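Local coordinates for hypothetical protein UNP Q5LQD5_SILPO (Silicibacter pomeroyi, PDB 2IMH) that is of unknown function and belongs to the DUF1028 family, with a layered alpha-beta-beta-alpha architecture that resembles the fold of Ntn hydrolases, at residues A43-P49 with Y83-A87; E56-H60 with A70-V74; F112-A117 with M131-V136; F142-L147 with A167-L171. All coordinates share one frame; numbering follows the deposited sequence.

How the contacts relate
From the N terminus, strand 40-45 runs into contact 1, which pairs it with strand 85-90 and closes a loop that is mostly helical. Contact 2 is nested inside that loop: helices 51-62 and 67-76 pack on each other and on the outer side of the four-stranded sheet, where Leu86 of contact 1 meets Val57, Val71 and Val74. Contacts 3 and 4 follow in series, joining helices 126-137 and 142-155 to the six-stranded sheet; they touch through Phe135, which lies against Phe142, Arg145 and Leu146. Ala87 of contact 1 reaches Ile116 of contact 3, where the two sheets face each other. Together the four contacts sample all four layers.

Contact 1 of 4, residues A43-P49 with Y83-A87; sequences ASQGAAP and YRQLA
Strands 43-45 and 85-87 run antiparallel, their axes 4.9 Å apart at an angle of 175°. Ala43 with Ala87 and Gln45 with Gln85 form hydrogen-bonded pairs, and Ser44 with Leu86 is the non-hydrogen-bonded pair between them. Gln45 N bonds to Gln85 O at 2.9 Å. The pairing is then carried past the strand end, where Ala48 N reaches Tyr83 O at 2.8 Å. Gly46, with positive phi, lies in the loop between; a CB there would run into Arg84 CA. On the face of Ala43 and Ala87, the amides of Gln45 and Gln85 meet: NE2 of Gln45 donates to OE1 of Gln85 at 3.0 Å. The bond lies in the plane of the Gln45 amide but arrives from above the Gln85 carbonyl, since the two amides are turned 72° apart. Ser6 takes up OE1 of Gln45, and Thr99 binds NE2 of Gln85, so both buried amides are fixed in rotation. The extended chain of Arg84 runs past the Ala48 carbonyl, and the turn at chi4 (-77°) brings NH1 to its O at 2.7 Å, in the guanidinium plane; NE forms a salt bridge with Asp78. Leu86 CD1 lies against Ser44 CB on the opposite face, toward helix 51-62. This is the antiparallel core of a four-stranded sheet, one side facing the second sheet and the other covered by helices, as in an alpha-beta-beta-alpha sandwich.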
loop_
_atom_site.group_PDB
_atom_site.type_symbol
_atom_site.label_atom_id
_atom_site.label_comp_id
_atom_site.label_asym_id
_atom_site.label_seq_id
_atom_site.Cartn_x
_atom_site.Cartn_y
_atom_site.Cartn_z
ATOM N N ALA A 43 3.778 0.570 5.645
ATOM C CA ALA A 43 3.570 -0.863 5.427
ATOM C C ALA A 43 4.201 -1.533 6.625
ATOM O O ALA A 43 5.419 -1.464 6.780
ATOM C CB ALA A 43 4.270 -1.319 4.122
ATOM N N SER A 44 3.385 -2.145 7.481
ATOM C CA SER A 44 3.914 -2.775 8.694
ATOM C C SER A 44 3.691 -4.277 8.574
ATOM O O SER A 44 2.553 -4.729 8.443
ATOM C CB SER A 44 3.232 -2.189 9.933
ATOM O OG SER A 44 3.674 -2.829 11.134
ATOM N N GLN A 45 4.779 -5.046 8.609
ATOM C CA GLN A 45 4.703 -6.465 8.238
ATOM C C GLN A 45 5.775 -7.255 8.987
ATOM O O GLN A 45 6.270 -6.800 10.037
ATOM C CB GLN A 45 4.851 -6.616 6.709
ATOM C CG GLN A 45 6.122 -5.997 6.147
ATOM C CD GLN A 45 6.021 -5.647 4.661
ATOM O OE1 GLN A 45 5.020 -5.079 4.222
ATOM N NE2 GLN A 45 7.071 -5.973 3.888
ATOM N N GLY A 46 6.128 -8.417 8.444
ATOM C CA GLY A 46 7.173 -9.261 9.049
ATOM C C GLY A 46 6.609 -10.452 9.802
ATOM O O GLY A 46 5.405 -10.744 9.728
ATOM N N ALA A 47 7.484 -11.137 10.540
ATOM C CA ALA A 47 7.138 -12.414 11.158
ATOM C C ALA A 47 6.062 -12.276 12.216
ATOM O O ALA A 47 5.151 -13.125 12.304
ATOM C CB ALA A 47 8.397 -13.078 11.736
ATOM N N ALA A 48 6.181 -11.206 13.010
ATOM C CA ALA A 48 5.238 -10.881 14.063
ATOM C C ALA A 48 4.907 -9.396 13.886
ATOM O O ALA A 48 5.468 -8.530 14.571
ATOM C CB ALA A 48 5.858 -11.141 15.425
ATOM N N PRO A 49 3.992 -9.101 12.956
ATOM C CA PRO A 49 3.720 -7.705 12.589
ATOM C C PRO A 49 3.073 -6.912 13.727
ATOM O O PRO A 49 2.258 -7.451 14.482
ATOM C CB PRO A 49 2.747 -7.842 11.413
ATOM C CG PRO A 49 2.057 -9.162 11.642
ATOM C CD PRO A 49 3.163 -10.045 12.186
ATOM N N TYR A 83 11.687 -9.172 15.041
ATOM C CA TYR A 83 10.672 -10.041 14.447
ATOM C C TYR A 83 9.693 -9.321 13.524
ATOM O O TYR A 83 8.646 -9.867 13.168
ATOM C CB TYR A 83 9.906 -10.773 15.537
ATOM C CG TYR A 83 10.757 -11.835 16.186
ATOM C CD1 TYR A 83 10.670 -13.165 15.781
ATOM C CD2 TYR A 83 11.685 -11.495 17.169
ATOM C CE1 TYR A 83 11.477 -14.146 16.366
ATOM C CE2 TYR A 83 12.496 -12.457 17.754
ATOM C CZ TYR A 83 12.383 -13.780 17.350
ATOM O OH TYR A 83 13.183 -14.746 17.932
ATOM N N ARG A 84 10.034 -8.102 13.119
ATOM C CA ARG A 84 9.097 -7.356 12.263
ATOM C C ARG A 84 9.810 -6.418 11.303
ATOM O O ARG A 84 11.044 -6.309 11.326
ATOM C CB ARG A 84 7.991 -6.653 13.075
ATOM C CG ARG A 84 8.235 -6.570 14.596
ATOM C CD ARG A 84 7.112 -5.837 15.318
ATOM N NE ARG A 84 7.312 -5.847 16.772
ATOM C CZ ARG A 84 7.063 -6.901 17.552
ATOM N NH1 ARG A 84 6.583 -8.033 17.033
ATOM N NH2 ARG A 84 7.288 -6.818 18.852
ATOM N N GLN A 85 9.027 -5.765 10.446
ATOM C CA GLN A 85 9.560 -5.044 9.310
ATOM C C GLN A 85 8.618 -3.861 9.056
ATOM O O GLN A 85 7.405 -4.016 9.161
ATOM C CB GLN A 85 9.590 -5.963 8.088
ATOM C CG GLN A 85 10.120 -5.308 6.823
ATOM C CD GLN A 85 10.277 -6.288 5.674
ATOM O OE1 GLN A 85 9.383 -7.083 5.385
ATOM N NE2 GLN A 85 11.424 -6.217 4.997
ATOM N N LEU A 86 9.185 -2.699 8.763
ATOM C CA LEU A 86 8.401 -1.472 8.642
ATOM C C LEU A 86 8.928 -0.591 7.523
ATOM O O LEU A 86 10.139 -0.419 7.366
ATOM C CB LEU A 86 8.455 -0.683 9.966
ATOM C CG LEU A 86 7.626 0.615 10.020
ATOM C CD1 LEU A 86 6.133 0.295 9.871
ATOM C CD2 LEU A 86 7.888 1.396 11.314
ATOM N N ALA A 87 8.013 -0.035 6.739
ATOM C CA ALA A 87 8.399 0.890 5.688
ATOM C C ALA A 87 7.452 2.070 5.777
ATOM O O ALA A 87 6.272 1.917 6.128
ATOM C CB ALA A 87 8.283 0.239 4.331
#

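Contact 2 of 4, residues E56-H60 with A70-V74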
loop_
_atom_site.group_PDB
_atom_site.type_symbol
_atom_site.label_atom_id
_atom_site.label_comp_id
_atom_site.label_asym_id
_atom_site.label_seq_id
_atom_site.Cartn_x
_atom_site.Cartn_y
_atom_site.Cartn_z
ATOM N N GLU A 56 1.714 4.356 14.455
ATOM C CA GLU A 56 2.614 5.295 15.105
ATOM C C GLU A 56 3.591 5.965 14.149
ATOM O O GLU A 56 3.870 7.166 14.280
ATOM C CB GLU A 56 3.343 4.607 16.265
ATOM C CG GLU A 56 2.353 4.284 17.364
ATOM C CD GLU A 56 2.975 3.593 18.567
ATOM O OE1 GLU A 56 4.220 3.607 18.688
ATOM O OE2 GLU A 56 2.198 3.054 19.394
ATOM N N VAL A 57 4.111 5.220 13.181
ATOM C CA VAL A 57 5.055 5.833 12.222
ATOM C C VAL A 57 4.412 6.982 11.445
ATOM O O VAL A 57 5.085 7.975 11.149
ATOM C CB VAL A 57 5.712 4.775 11.293
ATOM C CG1 VAL A 57 4.789 4.359 10.165
ATOM C CG2 VAL A 57 7.045 5.259 10.757
ATOM N N LEU A 58 3.119 6.857 11.139
ATOM C CA LEU A 58 2.388 7.950 10.470
ATOM C C LEU A 58 2.305 9.198 11.372
ATOM O O LEU A 58 2.471 10.333 10.911
ATOM C CB LEU A 58 0.990 7.493 10.061
ATOM C CG LEU A 58 0.954 6.425 8.959
ATOM C CD1 LEU A 58 -0.484 5.997 8.681
ATOM C CD2 LEU A 58 1.615 6.890 7.655
ATOM N N GLN A 59 2.073 8.989 12.662
ATOM C CA GLN A 59 2.076 10.110 13.601
ATOM C C GLN A 59 3.425 10.825 13.634
ATOM O O GLN A 59 3.473 12.055 13.661
ATOM C CB GLN A 59 1.668 9.647 14.999
ATOM C CG GLN A 59 1.440 10.822 15.956
ATOM C CD GLN A 59 0.372 11.789 15.469
ATOM O OE1 GLN A 59 -0.714 11.383 15.030
ATOM N NE2 GLN A 59 0.665 13.081 15.561
ATOM N N HIS A 60 4.525 10.070 13.604
ATOM C CA HIS A 60 5.836 10.720 13.587
ATOM C C HIS A 60 6.037 11.565 12.332
ATOM O O HIS A 60 6.642 12.628 12.400
ATOM C CB HIS A 60 6.970 9.719 13.759
ATOM C CG HIS A 60 7.045 9.144 15.138
ATOM N ND1 HIS A 60 7.727 9.763 16.165
ATOM C CD2 HIS A 60 6.496 8.028 15.671
ATOM C CE1 HIS A 60 7.612 9.037 17.266
ATOM N NE2 HIS A 60 6.873 7.977 16.993
ATOM N N ALA A 70 11.479 8.648 11.725
ATOM C CA ALA A 70 10.181 8.101 12.115
ATOM C C ALA A 70 10.261 6.570 12.295
ATOM O O ALA A 70 9.823 6.024 13.309
ATOM C CB ALA A 70 9.142 8.464 11.064
ATOM N N VAL A 71 10.830 5.884 11.310
ATOM C CA VAL A 71 10.960 4.433 11.381
ATOM C C VAL A 71 11.882 4.053 12.548
ATOM O O VAL A 71 11.567 3.151 13.327
ATOM C CB VAL A 71 11.455 3.842 10.040
ATOM C CG1 VAL A 71 11.777 2.373 10.189
ATOM C CG2 VAL A 71 10.382 4.050 8.951
ATOM N N ASN A 72 13.007 4.755 12.677
ATOM C CA ASN A 72 13.941 4.438 13.759
ATOM C C ASN A 72 13.336 4.673 15.149
ATOM O O ASN A 72 13.540 3.846 16.042
ATOM C CB ASN A 72 15.288 5.156 13.559
ATOM C CG ASN A 72 16.083 4.609 12.369
ATOM O OD1 ASN A 72 15.744 3.573 11.788
ATOM N ND2 ASN A 72 17.151 5.315 11.993
ATOM N N HIS A 73 12.581 5.761 15.330
ATOM C CA HIS A 73 11.903 6.079 16.602
ATOM C C HIS A 73 10.938 4.978 17.017
ATOM O O HIS A 73 10.853 4.593 18.189
ATOM C CB HIS A 73 11.068 7.364 16.488
ATOM C CG HIS A 73 11.861 8.611 16.242
ATOM N ND1 HIS A 73 11.326 9.712 15.605
ATOM C CD2 HIS A 73 13.140 8.936 16.546
ATOM C CE1 HIS A 73 12.241 10.662 15.531
ATOM N NE2 HIS A 73 13.349 10.218 16.095
ATOM N N VAL A 74 10.165 4.513 16.048
ATOM C CA VAL A 74 9.162 3.506 16.314
ATOM C C VAL A 74 9.805 2.157 16.633
ATOM O O VAL A 74 9.425 1.507 17.603
ATOM C CB VAL A 74 8.193 3.393 15.121
ATOM C CG1 VAL A 74 7.339 2.153 15.229
ATOM C CG2 VAL A 74 7.355 4.637 15.059
#
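The imidazole of His60 has CB of His73 over one face, 3.9 Å above the ring plane and displaced toward the rim, a CH-pi contact with CB 4.2 Å from the ring centroid. Val74 comes to the same side of the ring, obliquely, its CG2 3.6 Å from CD2 of His60. The His73 and His60 rings meet obliquely, planes 49° apart; His73 is modelled in two conformations, and the exact relation of the rings is therefore uncertain. With CG anti to the carbonyl carbon (chi1 -71°), the His60 ring sits beside its own backbone N and is brought against His73 and Val74. One turn earlier, Val57 points CG2 at the facing helix, 3.8 Å from CB of Ala70 and 4.0 Å from CG2 of Val71. Val74 CG2 also lies against Val57 CB, linking the valine cluster to the histidine. Ala70 is small enough to let the chains come close: its CB is 3.7 Å from His60 CB. Below, Val57, Val71 and Val74 touch Leu86 or Ala88 of strand 85-90, while the histidines reach Ser65 in the linking loop. The segment axes approach to 8.9 Å and cross at 132°. Joined by that short connection, the two helices form a helical hairpin, the outer layer over the four-stranded sheet.

Contact 3 of 4, residues F112-A117 with M131-V136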
loop_
_atom_site.group_PDB
_atom_site.type_symbol
_atom_site.label_atom_id
_atom_site.label_comp_id
_atom_site.label_asym_id
_atom_site.label_seq_id
_atom_site.Cartn_x
_atom_site.Cartn_y
_atom_site.Cartn_z
ATOM N N PHE A 112 13.062 3.800 -4.304
ATOM C CA PHE A 112 13.140 4.228 -5.695
ATOM C C PHE A 112 12.549 5.634 -5.738
ATOM O O PHE A 112 12.076 6.118 -4.725
ATOM C CB PHE A 112 12.408 3.242 -6.619
ATOM C CG PHE A 112 10.987 2.947 -6.205
ATOM C CD1 PHE A 112 9.943 3.733 -6.667
ATOM C CD2 PHE A 112 10.702 1.878 -5.352
ATOM C CE1 PHE A 112 8.617 3.474 -6.289
ATOM C CE2 PHE A 112 9.385 1.600 -4.961
ATOM C CZ PHE A 112 8.340 2.400 -5.424
ATOM N N ALA A 113 12.650 6.360 -6.843
ATOM C CA ALA A 113 12.424 7.819 -6.762
ATOM C C ALA A 113 11.189 8.252 -5.947
ATOM O O ALA A 113 11.249 9.208 -5.155
ATOM C CB ALA A 113 12.384 8.433 -8.153
ATOM N N SER A 114 10.084 7.539 -6.130
ATOM C CA SER A 114 8.800 7.957 -5.577
ATOM C C SER A 114 8.164 6.903 -4.680
ATOM O O SER A 114 6.940 6.776 -4.643
ATOM C CB SER A 114 7.839 8.277 -6.716
ATOM O OG SER A 114 7.520 7.093 -7.425
ATOM N N GLY A 115 8.985 6.160 -3.943
ATOM C CA GLY A 115 8.463 5.083 -3.111
ATOM C C GLY A 115 9.456 4.081 -2.563
ATOM O O GLY A 115 10.665 4.323 -2.571
ATOM N N ILE A 116 8.929 2.952 -2.096
ATOM C CA ILE A 116 9.748 1.938 -1.417
ATOM C C ILE A 116 9.042 0.587 -1.504
ATOM O O ILE A 116 7.833 0.492 -1.296
ATOM C CB ILE A 116 10.070 2.339 0.061
ATOM C CG1 ILE A 116 11.056 1.358 0.714
ATOM C CG2 ILE A 116 8.788 2.454 0.918
ATOM C CD1 ILE A 116 11.611 1.880 2.031
ATOM N N ALA A 117 9.815 -0.438 -1.842
ATOM C CA ALA A 117 9.332 -1.806 -1.870
ATOM C C ALA A 117 10.010 -2.531 -0.705
ATOM O O ALA A 117 11.181 -2.277 -0.431
ATOM C CB ALA A 117 9.742 -2.446 -3.170
HETATM N N MSE A 131 9.744 -6.019 -8.713
HETATM C CA MSE A 131 8.630 -5.184 -8.259
HETATM C C MSE A 131 8.883 -3.706 -8.574
HETATM O O MSE A 131 8.032 -3.011 -9.128
HETATM C CB MSE A 131 8.467 -5.362 -6.748
HETATM C CG MSE A 131 7.242 -4.697 -6.194
HETATM SE SE MSE A 131 7.092 -5.109 -4.312
HETATM C CE MSE A 131 5.136 -5.219 -4.280
ATOM N N THR A 132 10.068 -3.231 -8.197
ATOM C CA THR A 132 10.443 -1.820 -8.387
ATOM C C THR A 132 10.522 -1.467 -9.875
ATOM O O THR A 132 9.923 -0.482 -10.343
ATOM C CB THR A 132 11.810 -1.566 -7.722
ATOM O OG1 THR A 132 11.715 -1.807 -6.310
ATOM C CG2 THR A 132 12.269 -0.138 -7.960
ATOM N N GLU A 133 11.267 -2.271 -10.626
ATOM C CA GLU A 133 11.378 -2.068 -12.073
ATOM C C GLU A 133 9.997 -1.974 -12.729
ATOM O O GLU A 133 9.759 -1.089 -13.544
ATOM C CB GLU A 133 12.181 -3.208 -12.710
ATOM C CG GLU A 133 12.301 -3.127 -14.238
ATOM C CD GLU A 133 12.956 -4.360 -14.872
ATOM O OE1 GLU A 133 13.265 -5.343 -14.158
ATOM O OE2 GLU A 133 13.165 -4.349 -16.109
ATOM N N ALA A 134 9.094 -2.892 -12.379
ATOM C CA ALA A 134 7.739 -2.879 -12.947
ATOM C C ALA A 134 6.991 -1.589 -12.620
ATOM O O ALA A 134 6.369 -0.997 -13.508
ATOM C CB ALA A 134 6.947 -4.091 -12.507
ATOM N N PHE A 135 7.069 -1.134 -11.374
ATOM C CA PHE A 135 6.400 0.114 -10.991
ATOM C C PHE A 135 6.956 1.326 -11.735
ATOM O O PHE A 135 6.201 2.121 -12.292
ATOM C CB PHE A 135 6.492 0.363 -9.484
ATOM C CG PHE A 135 5.727 1.562 -9.049
ATOM C CD1 PHE A 135 4.351 1.475 -8.810
ATOM C CD2 PHE A 135 6.363 2.798 -8.934
ATOM C CE1 PHE A 135 3.635 2.604 -8.451
ATOM C CE2 PHE A 135 5.657 3.921 -8.563
ATOM C CZ PHE A 135 4.288 3.824 -8.333
ATOM N N VAL A 136 8.280 1.459 -11.745
ATOM C CA VAL A 136 8.894 2.652 -12.318
ATOM C C VAL A 136 8.820 2.664 -13.845
ATOM O O VAL A 136 8.686 3.726 -14.441
ATOM C CB VAL A 136 10.340 2.892 -11.799
ATOM C CG1 VAL A 136 10.331 3.077 -10.277
ATOM C CG2 VAL A 136 11.267 1.763 -12.204
#
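Phe112 is wedged between its own hairpin and helix 126-137, meeting Thr132 on one turn and Phe135 on the next. CG2 of Thr132 lies 3.6 Å from CB of Phe112, and the two side chains point past each other from opposing backbones; OG1 of Thr132 is occupied by Leu128 O within the helix. Further out, CE1 of Phe112 meets CD2 of Phe135 at 3.5 Å. The rings meet obliquely, planes 48° apart and centroids 5.5 Å from each other. Val136, in the conformer modelled, sets CG1 beside CD1 of Phe112. With CG set between the backbone N and the carbonyl carbon (chi1 53°), the Phe112 ring folds back over its own turn, and C of Gly115 lies 3.4 Å from its plane. A side chain on Gly115 would strike CZ of that ring. Replacing Phe112 with an alanine here would probably open a gap beneath Thr132 and leave CD2 of Phe135 without the aromatic ring it packs on. Nearby, Ala117 CB touches the selenium of Met131 at 3.9 Å. Phe112 and Gly115 exchange both backbone bonds, the signature of a tight beta hairpin, whose strands lie at the edge of the six-stranded sheet beneath the helical layer.

Contact 4 of 4, residues F142-L147 with A167-L171; sequences FERRLL and AMLVL
Helix 142-155 lies on the six-stranded sheet, in the helix-over-sheet packing of an alpha-beta-beta-alpha sandwich, and its first turns meet strand 165-172 through Met168 and Val170. The short segments run nearly antiparallel, at 152°, with axes 9.9 Å apart. Val170 divides its two methyls between helix residues. CG1, anti to the backbone N (chi1 175°), comes to the edge of the Phe142 ring, 4.0 Å from CE2, and also lies 4.0 Å from OE2 of Glu143, whose chain bends at chi2 and lies across Val170; OE2 has a long, weak ion pair with Arg175. CG2 packs on CD1 of Leu146 at 3.8 Å, and that same CD1 lies over one face of the Phe142 ring. A serine in place of Val170 has neither methyl and would probably leave the edge of Phe142 and CD1 of Leu146 without their packing partners from the strand. Met168, a selenomethionine modelled in two conformations, is bent at its end; in the conformer described its selenium and methyl lie by Glu143 O, Leu146 and Leu147, the close details being doubtful. Around this buried cluster, Phe135 of helix 126-137 touches Phe142 and Leu146, Tyr197 of helix 189-200 closes over Glu143 and Leu147, and strand 4-11 lies below Phe142 and Leu146, while strand 165-172 is hydrogen-bonded to strands 16-23 and 175-182 on its two flanks.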
loop_
_atom_site.group_PDB
_atom_site.type_symbol
_atom_site.label_atom_id
_atom_site.label_comp_id
_atom_site.label_asym_id
_atom_site.label_seq_id
_atom_site.Cartn_x
_atom_site.Cartn_y
_atom_site.Cartn_z
ATOM N N PHE A 142 -1.641 5.389 -12.039
ATOM C CA PHE A 142 -0.998 5.071 -10.751
ATOM C C PHE A 142 -1.428 3.716 -10.194
ATOM O O PHE A 142 -0.588 2.883 -9.844
ATOM C CB PHE A 142 -1.321 6.191 -9.764
ATOM C CG PHE A 142 -0.700 6.040 -8.398
ATOM C CD1 PHE A 142 0.671 5.891 -8.242
ATOM C CD2 PHE A 142 -1.485 6.133 -7.267
ATOM C CE1 PHE A 142 1.236 5.804 -6.971
ATOM C CE2 PHE A 142 -0.926 6.049 -5.988
ATOM C CZ PHE A 142 0.425 5.869 -5.843
ATOM N N GLU A 143 -2.738 3.489 -10.130
ATOM C CA GLU A 143 -3.274 2.238 -9.571
ATOM C C GLU A 143 -2.812 0.999 -10.332
ATOM O O GLU A 143 -2.522 -0.031 -9.728
ATOM C CB GLU A 143 -4.797 2.290 -9.558
ATOM C CG GLU A 143 -5.359 3.378 -8.650
ATOM C CD GLU A 143 -5.412 4.774 -9.276
ATOM O OE1 GLU A 143 -4.980 4.974 -10.437
ATOM O OE2 GLU A 143 -5.901 5.689 -8.582
ATOM N N ARG A 144 -2.754 1.104 -11.658
ATOM C CA ARG A 144 -2.317 -0.007 -12.491
ATOM C C ARG A 144 -0.821 -0.247 -12.372
ATOM O O ARG A 144 -0.362 -1.366 -12.595
ATOM C CB ARG A 144 -2.719 0.204 -13.964
ATOM C CG ARG A 144 -4.229 0.158 -14.200
ATOM C CD ARG A 144 -4.563 0.473 -15.678
ATOM N NE ARG A 144 -4.182 -0.644 -16.552
ATOM C CZ ARG A 144 -4.093 -0.595 -17.885
ATOM N NH1 ARG A 144 -4.363 0.528 -18.555
ATOM N NH2 ARG A 144 -3.731 -1.690 -18.558
ATOM N N ARG A 145 -0.070 0.802 -12.024
ATOM C CA ARG A 145 1.370 0.671 -11.768
ATOM C C ARG A 145 1.587 -0.167 -10.514
ATOM O O ARG A 145 2.463 -1.033 -10.478
ATOM C CB ARG A 145 2.023 2.050 -11.611
ATOM C CG ARG A 145 2.546 2.630 -12.919
ATOM C CD ARG A 145 2.284 4.117 -13.061
ATOM N NE ARG A 145 2.916 4.958 -12.043
ATOM C CZ ARG A 145 2.521 6.197 -11.764
ATOM N NH1 ARG A 145 3.135 6.902 -10.830
ATOM N NH2 ARG A 145 1.498 6.734 -12.413
ATOM N N LEU A 146 0.769 0.097 -9.488
ATOM C CA LEU A 146 0.818 -0.678 -8.247
ATOM C C LEU A 146 0.493 -2.128 -8.539
ATOM O O LEU A 146 1.201 -3.031 -8.099
ATOM C CB LEU A 146 -0.135 -0.099 -7.197
ATOM C CG LEU A 146 0.227 1.284 -6.627
ATOM C CD1 LEU A 146 -0.949 1.829 -5.818
ATOM C CD2 LEU A 146 1.521 1.245 -5.783
ATOM N N LEU A 147 -0.556 -2.362 -9.330
ATOM C CA LEU A 147 -0.907 -3.739 -9.712
ATOM C C LEU A 147 0.225 -4.424 -10.482
ATOM O O LEU A 147 0.539 -5.590 -10.224
ATOM C CB LEU A 147 -2.216 -3.776 -10.505
ATOM C CG LEU A 147 -3.499 -3.497 -9.712
ATOM C CD1 LEU A 147 -4.700 -3.244 -10.641
ATOM C CD2 LEU A 147 -3.819 -4.628 -8.722
ATOM N N ALA A 167 -3.978 -6.607 -1.541
ATOM C CA ALA A 167 -4.716 -5.381 -1.282
ATOM C C ALA A 167 -4.061 -4.165 -1.911
ATOM O O ALA A 167 -2.859 -4.173 -2.227
ATOM C CB ALA A 167 -4.857 -5.155 0.206
HETATM N N MSE A 168 -4.863 -3.111 -2.023
HETATM C CA MSE A 168 -4.383 -1.813 -2.473
HETATM C C MSE A 168 -5.074 -0.745 -1.650
HETATM O O MSE A 168 -6.210 -0.933 -1.195
HETATM C CB MSE A 168 -4.690 -1.590 -3.959
HETATM C CG MSE A 168 -3.965 -0.396 -4.580
HETATM SE SE MSE A 168 -3.948 -0.463 -6.541
HETATM C CE MSE A 168 -2.923 -2.107 -6.681
ATOM N N LEU A 169 -4.375 0.367 -1.455
ATOM C CA LEU A 169 -4.937 1.492 -0.738
ATOM C C LEU A 169 -4.435 2.736 -1.447
ATOM O O LEU A 169 -3.213 2.918 -1.567
ATOM C CB LEU A 169 -4.466 1.483 0.720
ATOM C CG LEU A 169 -4.904 2.695 1.548
ATOM C CD1 LEU A 169 -6.431 2.660 1.694
ATOM C CD2 LEU A 169 -4.218 2.759 2.924
ATOM N N VAL A 170 -5.354 3.585 -1.903
ATOM C CA VAL A 170 -4.962 4.828 -2.578
ATOM C C VAL A 170 -5.791 5.987 -2.057
ATOM O O VAL A 170 -7.018 5.887 -1.945
ATOM C CB VAL A 170 -5.082 4.731 -4.119
ATOM C CG1 VAL A 170 -4.767 6.107 -4.791
ATOM C CG2 VAL A 170 -4.151 3.623 -4.664
ATOM N N LEU A 171 -5.103 7.088 -1.753
ATOM C CA LEU A 171 -5.724 8.267 -1.138
ATOM C C LEU A 171 -5.420 9.516 -1.945
ATOM O O LEU A 171 -4.319 9.687 -2.443
ATOM C CB LEU A 171 -5.185 8.473 0.284
ATOM C CG LEU A 171 -5.213 7.270 1.244
ATOM C CD1 LEU A 171 -4.607 7.673 2.587
ATOM C CD2 LEU A 171 -6.653 6.771 1.413
#